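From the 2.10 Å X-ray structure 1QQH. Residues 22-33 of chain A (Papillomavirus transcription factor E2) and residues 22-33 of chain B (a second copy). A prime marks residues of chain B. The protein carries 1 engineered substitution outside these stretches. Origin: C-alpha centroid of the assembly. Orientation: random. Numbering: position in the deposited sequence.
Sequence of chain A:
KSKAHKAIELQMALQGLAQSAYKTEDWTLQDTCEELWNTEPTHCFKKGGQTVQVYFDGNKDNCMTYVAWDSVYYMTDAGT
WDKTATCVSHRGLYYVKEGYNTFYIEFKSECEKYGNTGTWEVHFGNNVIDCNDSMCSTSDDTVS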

# COMPACT_ATOMS: atom_id res chain seq x y z
N TYR A 22 6.62 -0.65 -11.65
CA TYR A 22 7.11 -1.08 -10.34
C TYR A 22 6.03 -1.69 -9.45
O TYR A 22 6.32 -2.11 -8.33
CB TYR A 22 7.81 0.10 -9.64
CG TYR A 22 8.85 0.74 -10.53
CD1 TYR A 22 8.59 1.94 -11.19
CD2 TYR A 22 10.06 0.08 -10.81
CE1 TYR A 22 9.48 2.47 -12.12
CE2 TYR A 22 10.96 0.60 -11.74
CZ TYR A 22 10.67 1.78 -12.39
OH TYR A 22 11.54 2.27 -13.34
N LYS A 23 4.81 -1.78 -9.97
CA LYS A 23 3.69 -2.36 -9.21
C LYS A 23 3.96 -3.79 -8.72
O LYS A 23 3.36 -4.25 -7.75
CB LYS A 23 2.41 -2.34 -10.06
CG LYS A 23 2.50 -3.12 -11.38
CD LYS A 23 1.22 -2.94 -12.20
CE LYS A 23 1.31 -3.62 -13.56
NZ LYS A 23 2.38 -3.05 -14.43
N THR A 24 4.88 -4.50 -9.37
CA THR A 24 5.21 -5.86 -8.98
C THR A 24 6.17 -5.93 -7.79
O THR A 24 6.30 -6.97 -7.15
CB THR A 24 5.85 -6.64 -10.15
OG1 THR A 24 4.90 -6.78 -11.21
CG2 THR A 24 6.30 -8.03 -9.70
N GLU A 25 6.87 -4.83 -7.51
CA GLU A 25 7.82 -4.83 -6.40
C GLU A 25 7.07 -4.91 -5.08
O GLU A 25 5.86 -4.72 -5.03
CB GLU A 25 8.67 -3.56 -6.40
CG GLU A 25 9.50 -3.34 -7.65
CD GLU A 25 10.36 -2.09 -7.55
OE1 GLU A 25 9.90 -1.11 -6.94
OE2 GLU A 25 11.49 -2.10 -8.08
N ASP A 26 7.81 -5.21 -4.02
CA ASP A 26 7.20 -5.26 -2.71
C ASP A 26 6.98 -3.83 -2.24
O ASP A 26 7.87 -2.99 -2.34
CB ASP A 26 8.09 -5.99 -1.71
CG ASP A 26 8.18 -7.48 -1.99
OD1 ASP A 26 7.15 -8.08 -2.38
OD2 ASP A 26 9.28 -8.05 -1.81
N TRP A 27 5.77 -3.55 -1.77
CA TRP A 27 5.43 -2.24 -1.26
C TRP A 27 4.74 -2.47 0.07
O TRP A 27 3.66 -3.07 0.13
CB TRP A 27 4.49 -1.50 -2.20
CG TRP A 27 5.13 -1.15 -3.49
CD1 TRP A 27 5.11 -1.89 -4.64
CD2 TRP A 27 5.93 0.00 -3.77
NE1 TRP A 27 5.85 -1.26 -5.62
CE2 TRP A 27 6.37 -0.10 -5.11
CE3 TRP A 27 6.33 1.11 -3.01
CZ2 TRP A 27 7.18 0.86 -5.71
CZ3 TRP A 27 7.14 2.07 -3.61
CH2 TRP A 27 7.56 1.94 -4.95
N THR A 28 5.36 -2.00 1.14
CA THR A 28 4.79 -2.14 2.47
C THR A 28 3.81 -1.00 2.71
O THR A 28 3.76 -0.05 1.93
CB THR A 28 5.87 -2.08 3.55
OG1 THR A 28 6.52 -0.81 3.49
CG2 THR A 28 6.88 -3.19 3.34
N LEU A 29 3.02 -1.11 3.77
CA LEU A 29 2.07 -0.06 4.11
C LEU A 29 2.88 1.19 4.43
O LEU A 29 2.49 2.30 4.08
CB LEU A 29 1.24 -0.50 5.31
CG LEU A 29 0.35 -1.69 4.98
CD1 LEU A 29 -0.27 -2.30 6.23
CD2 LEU A 29 -0.73 -1.22 4.00
N GLN A 30 4.02 0.99 5.09
CA GLN A 30 4.90 2.09 5.45
C GLN A 30 5.38 2.85 4.21
O GLN A 30 5.32 4.08 4.17
CB GLN A 30 6.10 1.56 6.25
CG GLN A 30 7.18 2.59 6.53
CD GLN A 30 8.30 2.06 7.42
OE1 GLN A 30 8.15 1.92 8.64
NE2 GLN A 30 9.44 1.76 6.80
N ASP A 31 5.82 2.11 3.19
CA ASP A 31 6.30 2.71 1.94
C ASP A 31 5.28 3.63 1.30
O ASP A 31 5.64 4.59 0.64
CB ASP A 31 6.64 1.64 0.90
CG ASP A 31 7.84 0.81 1.28
OD1 ASP A 31 8.73 1.32 1.98
OD2 ASP A 31 7.89 -0.36 0.84
N THR A 32 4.01 3.33 1.49
CA THR A 32 2.95 4.11 0.87
C THR A 32 2.19 5.06 1.78
O THR A 32 1.22 5.68 1.34
CB THR A 32 1.91 3.18 0.20
OG1 THR A 32 1.33 2.32 1.19
CG2 THR A 32 2.58 2.32 -0.87
N CYS A 33 2.61 5.21 3.03
CA CYS A 33 1.88 6.08 3.95
C CYS A 33 2.12 7.57 3.72
O CYS A 33 3.08 7.97 3.07
CB CYS A 33 2.20 5.72 5.40
SG CYS A 33 3.81 6.27 5.99
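Chain B 22-33: YKTEDWTLQDTC

Symmetric dimers often pair a segment with its own copy, and residues 22-33 of the papillomavirus E2 protein illustrate such a pairing about an exact two-fold axis. Each stretch is irregular. A type I beta turn runs from Tyr22 to Glu25, closed by the bond from Glu25 N to Tyr22 O at 2.9 Å; an extended segment carries the chain through Trp27 and Thr28; a second type I turn, from Gln30 to Cys33, ends with Cys33 at the N-cap position of a following helix. Chain B repeats this conformation and runs against chain A in the opposite sense, so that Lys23 faces Leu29′ with their CA atoms 6.8 Å apart, Leu29 faces Lys23′ at the same CA separation, and Trp27 CA lies 6.2 Å from Thr28′ CA.

The antiparallel register might suggest a small sheet, yet no direct hydrogen bond joins the two stretches. At the centre Trp27 O and Trp27′ O stand only 2.7 Å apart, two acceptors with no proton to share. Each of these oxygens instead receives a hydrogen bond from a water. Water 3 accepts from Trp27 N at 2.7 Å and donates to Trp27′ O at 2.9 Å, and water 2 makes the reciprocal bridge from Trp27′ N to Trp27 O. Farther out, water 4 donates to Lys23 O at 2.7 Å and accepts from Leu29′ N at 3.0 Å, while water 1 links Lys23′ O to Leu29 N in the same way. The backbones are thus paired through solvent, each water spanning an N-to-O gap too wide for a direct bond.

The side chains provide the direct packing. Leu29′ points toward chain A and lays its CD1 over one face of the Trp27 indole, 3.8 Å from Trp27 CD1, in a CH-pi contact with the five-membered ring. The same CD1 of Leu29′ comes within 3.9 Å of Lys23 CA, whereas its CD2 meets Thr32 CG2 at 3.9 Å. The leucine thus spans Lys23, Trp27 and Thr32, with both methyls near the tryptophan, and symmetry places Leu29 identically on chain B. Trp27 is held within its own chain by the bond from its NE1 to Tyr22 O at 2.9 Å, which ties the indole to the first turn. Nearby, Thr28 N bonds to Asp31 OD2 and Asp31 N to Thr28 OG1, each at 3.0 Å, a reciprocal pair that braces the chain around Leu29. Water 5 lies 2.8 Å from both Thr32 OG1 and Thr32′ OG1, joining the copies once more.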

# COMPACT_ATOMS: atom_id res chain seq x y z
N TYR B 22 -1.48 -6.91 11.40
CA TYR B 22 -1.30 -7.46 10.06
C TYR B 22 -0.36 -6.65 9.18
O TYR B 22 -0.12 -7.02 8.03
CB TYR B 22 -2.67 -7.65 9.39
CG TYR B 22 -3.63 -8.42 10.28
CD1 TYR B 22 -4.62 -7.77 11.00
CD2 TYR B 22 -3.45 -9.80 10.49
CE1 TYR B 22 -5.41 -8.45 11.92
CE2 TYR B 22 -4.23 -10.49 11.41
CZ TYR B 22 -5.21 -9.82 12.13
OH TYR B 22 -5.95 -10.49 13.07
N LYS B 23 0.18 -5.56 9.73
CA LYS B 23 1.12 -4.71 8.98
C LYS B 23 2.33 -5.46 8.42
O LYS B 23 2.95 -5.02 7.45
CB LYS B 23 1.59 -3.55 9.87
CG LYS B 23 2.32 -3.97 11.14
CD LYS B 23 2.65 -2.76 12.01
CE LYS B 23 3.30 -3.16 13.34
NZ LYS B 23 2.39 -3.97 14.20
N THR B 24 2.67 -6.60 9.01
CA THR B 24 3.80 -7.39 8.54
C THR B 24 3.47 -8.26 7.33
O THR B 24 4.37 -8.73 6.63
CB THR B 24 4.33 -8.33 9.66
OG1 THR B 24 4.84 -7.54 10.74
CG2 THR B 24 5.44 -9.24 9.14
N GLU B 25 2.19 -8.49 7.08
CA GLU B 25 1.81 -9.32 5.94
C GLU B 25 2.11 -8.60 4.64
O GLU B 25 2.38 -7.40 4.63
CB GLU B 25 0.31 -9.65 5.97
CG GLU B 25 -0.16 -10.40 7.20
CD GLU B 25 -1.64 -10.74 7.13
OE1 GLU B 25 -2.40 -9.91 6.58
OE2 GLU B 25 -2.04 -11.81 7.63
N ASP B 26 2.08 -9.35 3.54
CA ASP B 26 2.32 -8.74 2.25
C ASP B 26 1.06 -7.99 1.86
O ASP B 26 -0.05 -8.51 1.96
CB ASP B 26 2.64 -9.79 1.20
CG ASP B 26 4.00 -10.43 1.41
OD1 ASP B 26 4.95 -9.71 1.80
OD2 ASP B 26 4.12 -11.66 1.16
N TRP B 27 1.23 -6.74 1.44
CA TRP B 27 0.12 -5.93 0.99
C TRP B 27 0.55 -5.30 -0.32
O TRP B 27 1.50 -4.53 -0.38
CB TRP B 27 -0.19 -4.83 2.00
CG TRP B 27 -0.71 -5.34 3.28
CD1 TRP B 27 0.01 -5.65 4.40
CD2 TRP B 27 -2.07 -5.68 3.58
NE1 TRP B 27 -0.81 -6.15 5.37
CE2 TRP B 27 -2.09 -6.18 4.90
CE3 TRP B 27 -3.27 -5.61 2.87
CZ2 TRP B 27 -3.27 -6.61 5.52
CZ3 TRP B 27 -4.45 -6.04 3.49
CH2 TRP B 27 -4.43 -6.53 4.80
N THR B 28 -0.15 -5.66 -1.39
CA THR B 28 0.16 -5.12 -2.71
C THR B 28 -0.55 -3.79 -2.86
O THR B 28 -1.40 -3.43 -2.04
CB THR B 28 -0.33 -6.06 -3.82
OG1 THR B 28 -1.75 -6.20 -3.72
CG2 THR B 28 0.33 -7.42 -3.69
N LEU B 29 -0.19 -3.04 -3.90
CA LEU B 29 -0.83 -1.76 -4.17
C LEU B 29 -2.30 -2.04 -4.46
O LEU B 29 -3.18 -1.29 -4.05
CB LEU B 29 -0.15 -1.09 -5.37
CG LEU B 29 1.30 -0.72 -5.06
CD1 LEU B 29 2.05 -0.31 -6.32
CD2 LEU B 29 1.28 0.41 -4.03
N GLN B 30 -2.55 -3.14 -5.16
CA GLN B 30 -3.91 -3.54 -5.50
C GLN B 30 -4.76 -3.76 -4.24
O GLN B 30 -5.88 -3.26 -4.14
CB GLN B 30 -3.88 -4.82 -6.35
CG GLN B 30 -5.25 -5.43 -6.63
CD GLN B 30 -5.19 -6.63 -7.57
OE1 GLN B 30 -5.04 -6.48 -8.79
NE2 GLN B 30 -5.31 -7.82 -6.99
N ASP B 31 -4.20 -4.49 -3.27
CA ASP B 31 -4.90 -4.77 -2.01
C ASP B 31 -5.36 -3.52 -1.30
O ASP B 31 -6.36 -3.53 -0.60
CB ASP B 31 -4.00 -5.53 -1.03
CG ASP B 31 -3.67 -6.93 -1.48
OD1 ASP B 31 -4.50 -7.54 -2.19
OD2 ASP B 31 -2.60 -7.43 -1.09
N THR B 32 -4.61 -2.44 -1.46
CA THR B 32 -4.93 -1.19 -0.78
C THR B 32 -5.56 -0.10 -1.62
O THR B 32 -5.76 1.01 -1.12
CB THR B 32 -3.66 -0.60 -0.12
OG1 THR B 32 -2.68 -0.33 -1.12
CG2 THR B 32 -3.08 -1.58 0.89
N CYS B 33 -5.90 -0.38 -2.87
CA CYS B 33 -6.47 0.66 -3.73
C CYS B 33 -7.93 0.97 -3.44
O CYS B 33 -8.64 0.20 -2.80
CB CYS B 33 -6.29 0.30 -5.21
SG CYS B 33 -7.41 -0.97 -5.82
O HOH W 1 3.52 -3.80 5.09
O HOH W 2 3.61 -5.47 1.72
O HOH W 3 3.70 -5.28 -2.07
O HOH W 4 2.08 -4.43 -5.36
O HOH W 5 -1.18 1.73 0.05